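O-succinylhomoserine sulfhydrylase (Mycobacterium tuberculosis, PDB 3NDN) probably catalyses the pyridoxal-phosphate-dependent formation of L-homocysteine from O-succinyl-L-homoserine and hydrogen sulfide, a step of methionine biosynthesis. Local coordinates at residues T82-V85 / F86-R89; S263-N266 / A267-L270. All coordinates share one frame; numbering follows the deposited sequence.

Contact 1. Residues T82-V85 / F86-R89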
loop_
_atom_site.group_PDB
_atom_site.type_symbol
_atom_site.label_atom_id
_atom_site.label_comp_id
_atom_site.label_asym_id
_atom_site.label_seq_id
_atom_site.Cartn_x
_atom_site.Cartn_y
_atom_site.Cartn_z
ATOM N N THR A 82 0.487 -9.466 -11.180
ATOM C CA THR A 82 -0.614 -8.547 -10.820
ATOM C C THR A 82 -1.022 -7.635 -12.000
ATOM O O THR A 82 -2.225 -7.432 -12.272
ATOM C CB THR A 82 -0.242 -7.723 -9.552
ATOM O OG1 THR A 82 0.139 -8.619 -8.504
ATOM C CG2 THR A 82 -1.386 -6.840 -9.075
ATOM N N VAL A 83 -0.029 -7.052 -12.684
ATOM C CA VAL A 83 -0.295 -6.300 -13.901
ATOM C C VAL A 83 -1.062 -7.140 -14.958
ATOM O O VAL A 83 -1.965 -6.627 -15.621
ATOM C CB VAL A 83 1.011 -5.649 -14.479
ATOM C CG1 VAL A 83 0.728 -4.927 -15.816
ATOM C CG2 VAL A 83 1.582 -4.648 -13.477
ATOM N N SER A 84 -0.710 -8.424 -15.107
ATOM C CA SER A 84 -1.420 -9.309 -16.054
ATOM C C SER A 84 -2.921 -9.485 -15.744
ATOM O O SER A 84 -3.730 -9.621 -16.671
ATOM C CB SER A 84 -0.750 -10.702 -16.120
ATOM O OG SER A 84 0.525 -10.620 -16.735
ATOM N N VAL A 85 -3.286 -9.506 -14.453
ATOM C CA VAL A 85 -4.684 -9.642 -14.047
ATOM C C VAL A 85 -5.475 -8.375 -14.452
ATOM O O VAL A 85 -6.581 -8.496 -14.986
ATOM C CB VAL A 85 -4.834 -9.922 -12.505
ATOM C CG1 VAL A 85 -6.306 -9.943 -12.074
ATOM C CG2 VAL A 85 -4.136 -11.253 -12.105
ATOM N N PHE A 86 -4.889 -7.182 -14.259
ATOM C CA PHE A 86 -5.545 -5.917 -14.697
ATOM C C PHE A 86 -5.757 -5.907 -16.236
ATOM O O PHE A 86 -6.855 -5.559 -16.711
ATOM C CB PHE A 86 -4.730 -4.654 -14.286
ATOM C CG PHE A 86 -5.160 -3.397 -15.001
ATOM C CD1 PHE A 86 -6.376 -2.794 -14.701
ATOM C CD2 PHE A 86 -4.353 -2.832 -16.010
ATOM C CE1 PHE A 86 -6.792 -1.647 -15.378
ATOM C CE2 PHE A 86 -4.760 -1.696 -16.692
ATOM C CZ PHE A 86 -5.981 -1.099 -16.388
ATOM N N GLU A 87 -4.701 -6.253 -16.974
ATOM C CA GLU A 87 -4.706 -6.284 -18.461
ATOM C C GLU A 87 -5.798 -7.234 -18.980
ATOM O O GLU A 87 -6.563 -6.880 -19.890
ATOM C CB GLU A 87 -3.349 -6.722 -19.024
ATOM C CG GLU A 87 -2.216 -5.673 -18.963
ATOM C CD GLU A 87 -0.817 -6.242 -19.259
ATOM O OE1 GLU A 87 -0.637 -7.488 -19.185
ATOM O OE2 GLU A 87 0.126 -5.440 -19.558
ATOM N N GLU A 88 -5.875 -8.429 -18.400
ATOM C CA GLU A 88 -6.840 -9.428 -18.886
ATOM C C GLU A 88 -8.285 -9.123 -18.515
ATOM O O GLU A 88 -9.207 -9.350 -19.319
ATOM C CB GLU A 88 -6.424 -10.840 -18.460
ATOM C CG GLU A 88 -7.385 -11.953 -18.909
ATOM C CD GLU A 88 -7.219 -12.372 -20.367
ATOM O OE1 GLU A 88 -6.388 -11.762 -21.102
ATOM O OE2 GLU A 88 -7.929 -13.336 -20.772
ATOM N N ARG A 89 -8.507 -8.605 -17.304
ATOM C CA ARG A 89 -9.849 -8.180 -16.893
ATOM C C ARG A 89 -10.408 -7.073 -17.809
ATOM O O ARG A 89 -11.559 -7.157 -18.259
ATOM C CB ARG A 89 -9.872 -7.762 -15.396
ATOM C CG ARG A 89 -11.271 -7.429 -14.829
ATOM C CD ARG A 89 -11.253 -7.367 -13.273
ATOM N NE ARG A 89 -10.998 -8.691 -12.690
ATOM C CZ ARG A 89 -10.947 -8.963 -11.380
ATOM N NH1 ARG A 89 -10.714 -10.215 -10.978
ATOM N NH2 ARG A 89 -11.106 -7.998 -10.472
HETATM O O HOH W 1 -2.030 -10.204 -19.561
#

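Contact 2. Residues S263-N266 / A267-L270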
loop_
_atom_site.group_PDB
_atom_site.type_symbol
_atom_site.label_atom_id
_atom_site.label_comp_id
_atom_site.label_asym_id
_atom_site.label_seq_id
_atom_site.Cartn_x
_atom_site.Cartn_y
_atom_site.Cartn_z
ATOM N N SER A 263 2.869 0.523 -12.261
ATOM C CA SER A 263 3.301 -0.022 -10.982
ATOM C C SER A 263 2.342 -1.164 -10.563
ATOM O O SER A 263 1.144 -1.059 -10.757
ATOM C CB SER A 263 3.320 1.080 -9.930
ATOM O OG SER A 263 3.317 0.531 -8.627
ATOM N N ALA A 264 2.877 -2.253 -10.019
ATOM C CA ALA A 264 2.022 -3.341 -9.502
ATOM C C ALA A 264 1.041 -2.904 -8.399
ATOM O O ALA A 264 -0.043 -3.509 -8.256
ATOM C CB ALA A 264 2.901 -4.551 -9.025
ATOM N N PHE A 265 1.405 -1.885 -7.606
ATOM C CA PHE A 265 0.484 -1.349 -6.587
ATOM C C PHE A 265 -0.722 -0.683 -7.299
ATOM O O PHE A 265 -1.880 -0.967 -6.983
ATOM C CB PHE A 265 1.170 -0.335 -5.635
ATOM C CG PHE A 265 0.224 0.306 -4.647
ATOM C CD1 PHE A 265 -0.049 -0.314 -3.426
ATOM C CD2 PHE A 265 -0.439 1.507 -4.956
ATOM C CE1 PHE A 265 -0.941 0.260 -2.511
ATOM C CE2 PHE A 265 -1.316 2.085 -4.067
ATOM C CZ PHE A 265 -1.589 1.462 -2.834
ATOM N N ASN A 266 -0.438 0.169 -8.280
ATOM C CA ASN A 266 -1.497 0.843 -9.057
ATOM C C ASN A 266 -2.391 -0.197 -9.769
ATOM O O ASN A 266 -3.605 -0.030 -9.843
ATOM C CB ASN A 266 -0.902 1.830 -10.087
ATOM C CG ASN A 266 -0.264 3.060 -9.437
ATOM O OD1 ASN A 266 0.301 2.988 -8.331
ATOM N ND2 ASN A 266 -0.344 4.194 -10.125
ATOM N N ALA A 267 -1.777 -1.270 -10.267
ATOM C CA ALA A 267 -2.499 -2.340 -10.978
ATOM C C ALA A 267 -3.538 -3.001 -10.054
ATOM O O ALA A 267 -4.650 -3.312 -10.485
ATOM C CB ALA A 267 -1.505 -3.402 -11.518
ATOM N N TRP A 268 -3.166 -3.208 -8.793
ATOM C CA TRP A 268 -4.089 -3.753 -7.775
ATOM C C TRP A 268 -5.264 -2.778 -7.540
ATOM O O TRP A 268 -6.441 -3.192 -7.567
ATOM C CB TRP A 268 -3.327 -4.045 -6.475
ATOM C CG TRP A 268 -4.178 -4.459 -5.294
ATOM C CD1 TRP A 268 -4.709 -5.700 -5.052
ATOM C CD2 TRP A 268 -4.565 -3.635 -4.192
ATOM N NE1 TRP A 268 -5.398 -5.697 -3.859
ATOM C CE2 TRP A 268 -5.339 -4.438 -3.317
ATOM C CE3 TRP A 268 -4.345 -2.284 -3.863
ATOM C CZ2 TRP A 268 -5.882 -3.944 -2.120
ATOM C CZ3 TRP A 268 -4.880 -1.789 -2.670
ATOM C CH2 TRP A 268 -5.648 -2.621 -1.814
ATOM N N VAL A 269 -4.954 -1.498 -7.349
ATOM C CA VAL A 269 -6.007 -0.471 -7.195
ATOM C C VAL A 269 -7.034 -0.488 -8.361
ATOM O O VAL A 269 -8.262 -0.507 -8.134
ATOM C CB VAL A 269 -5.427 0.964 -6.994
ATOM C CG1 VAL A 269 -6.574 2.009 -6.963
ATOM C CG2 VAL A 269 -4.603 1.040 -5.706
ATOM N N LEU A 270 -6.518 -0.520 -9.593
ATOM C CA LEU A 270 -7.333 -0.456 -10.792
ATOM C C LEU A 270 -8.149 -1.723 -11.085
ATOM O O LEU A 270 -9.283 -1.614 -11.496
ATOM C CB LEU A 270 -6.480 -0.051 -12.011
ATOM C CG LEU A 270 -5.794 1.321 -11.900
ATOM C CD1 LEU A 270 -4.916 1.619 -13.122
ATOM C CD2 LEU A 270 -6.810 2.453 -11.693
#

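Contact 1. Residues T82-V85 / F86-R89
From Thr82 O to Phe86 N, Val83 O to Glu87 N, Ser84 O to Glu88 N and Val85 O to Arg89 N, successive i to i+4 hydrogen bonds hold about two turns of alpha helix; the first is weak at 3.3 Å, while Glu87 N lies 3.1 Å from Val83 O. Glu87 makes the main side-chain contact. Its CG stands beside its own backbone N (chi1 -75°) and the chain then runs extended, back over the preceding turn. There the Glu87 side chain crosses that of Val83 obliquely, with OE2 3.8 Å from Val83 CG1, and the branched valine packs against the acid's flank. A water donates to Glu87 OE1 at 3.1 Å and, weakly, to Ser84 O, an oxygen already used by Glu88 N; the other carboxylate oxygen, OE2, accepts from Ala101 N. Ser84, small and polar, turns its hydroxyl to Tyr73 and Asn80 O. Arg89 is long enough to carry its buried guanidinium to Glu46 and Glu275, whose carboxylates probably balance its charge, while Glu88 forms a salt bridge with Arg91. Helix 81-94 rests Val83 and Phe86 on strand 98-102, and Thr82, Val83, Val85 and Phe86 on helix 264-273.

Contact 2. Residues S263-N266 / A267-L270
Ala267 N bonds to Ser263 O at 3.0 Å, and its methyl, small enough for the close approach of helix 81-94, lies near the carbonyl oxygens of Ser263 and Ala264. Trp268 follows, its N bonded to Ala264 O; its CB rests 3.4 Å from Phe265 O, and the six-membered part of the indole comes near the Phe265 ring, CZ3 to CE1 4.4 Å. These residues form the start of helix 264-273: Ser263 is its N-cap, a role suited to a short hydroxyl side chain, and Ser263 OG accepts from Phe265 N at 3.2 Å in a rather bent bond (138°). The same OG is hydrogen-bonded to Asn266 OD1 of a neighbouring subunit, and Asn266 OD1 to Ser263 OG of that subunit, while Phe265 stacks on Phe265 of the same neighbour, so the helix start lies in the tetramer interface. Val269 N bonds to Phe265 O. Its CG2, set beside the backbone N (chi1 175° for CG1), reaches the Phe265 ring obliquely at CE2, 3.8 Å away, where one methyl of the branched valine packs against the aromatic ring. Leu270 N closes on Asn266 O at 3.0 Å, Leu270 CG sits 3.3 Å from that same oxygen, and the Leu270 side chain also packs on Phe86 and Met262.

How the contacts relate
From the N terminus, the chain first forms contact 1 within helix 81-94, then passes through all seven strands of the large sheet and helix 244-258 before contact 2 begins helix 264-273. Each contact is a local turn closing no long loop, and the two stand in series, neither nesting nor crossing. Their centres are about 9 Å apart, however, because the two helices pack together: Val83 CG2 meets Ala267 CB at 3.9 Å, and Phe86 CE1 lies 3.7 Å from Leu270 CB. Contact 1 joins this pair to strand 98-102, outermost in the sheet within this chain, and contact 2 carries it to the neighbouring subunits, linking this strand with the tetramer interface.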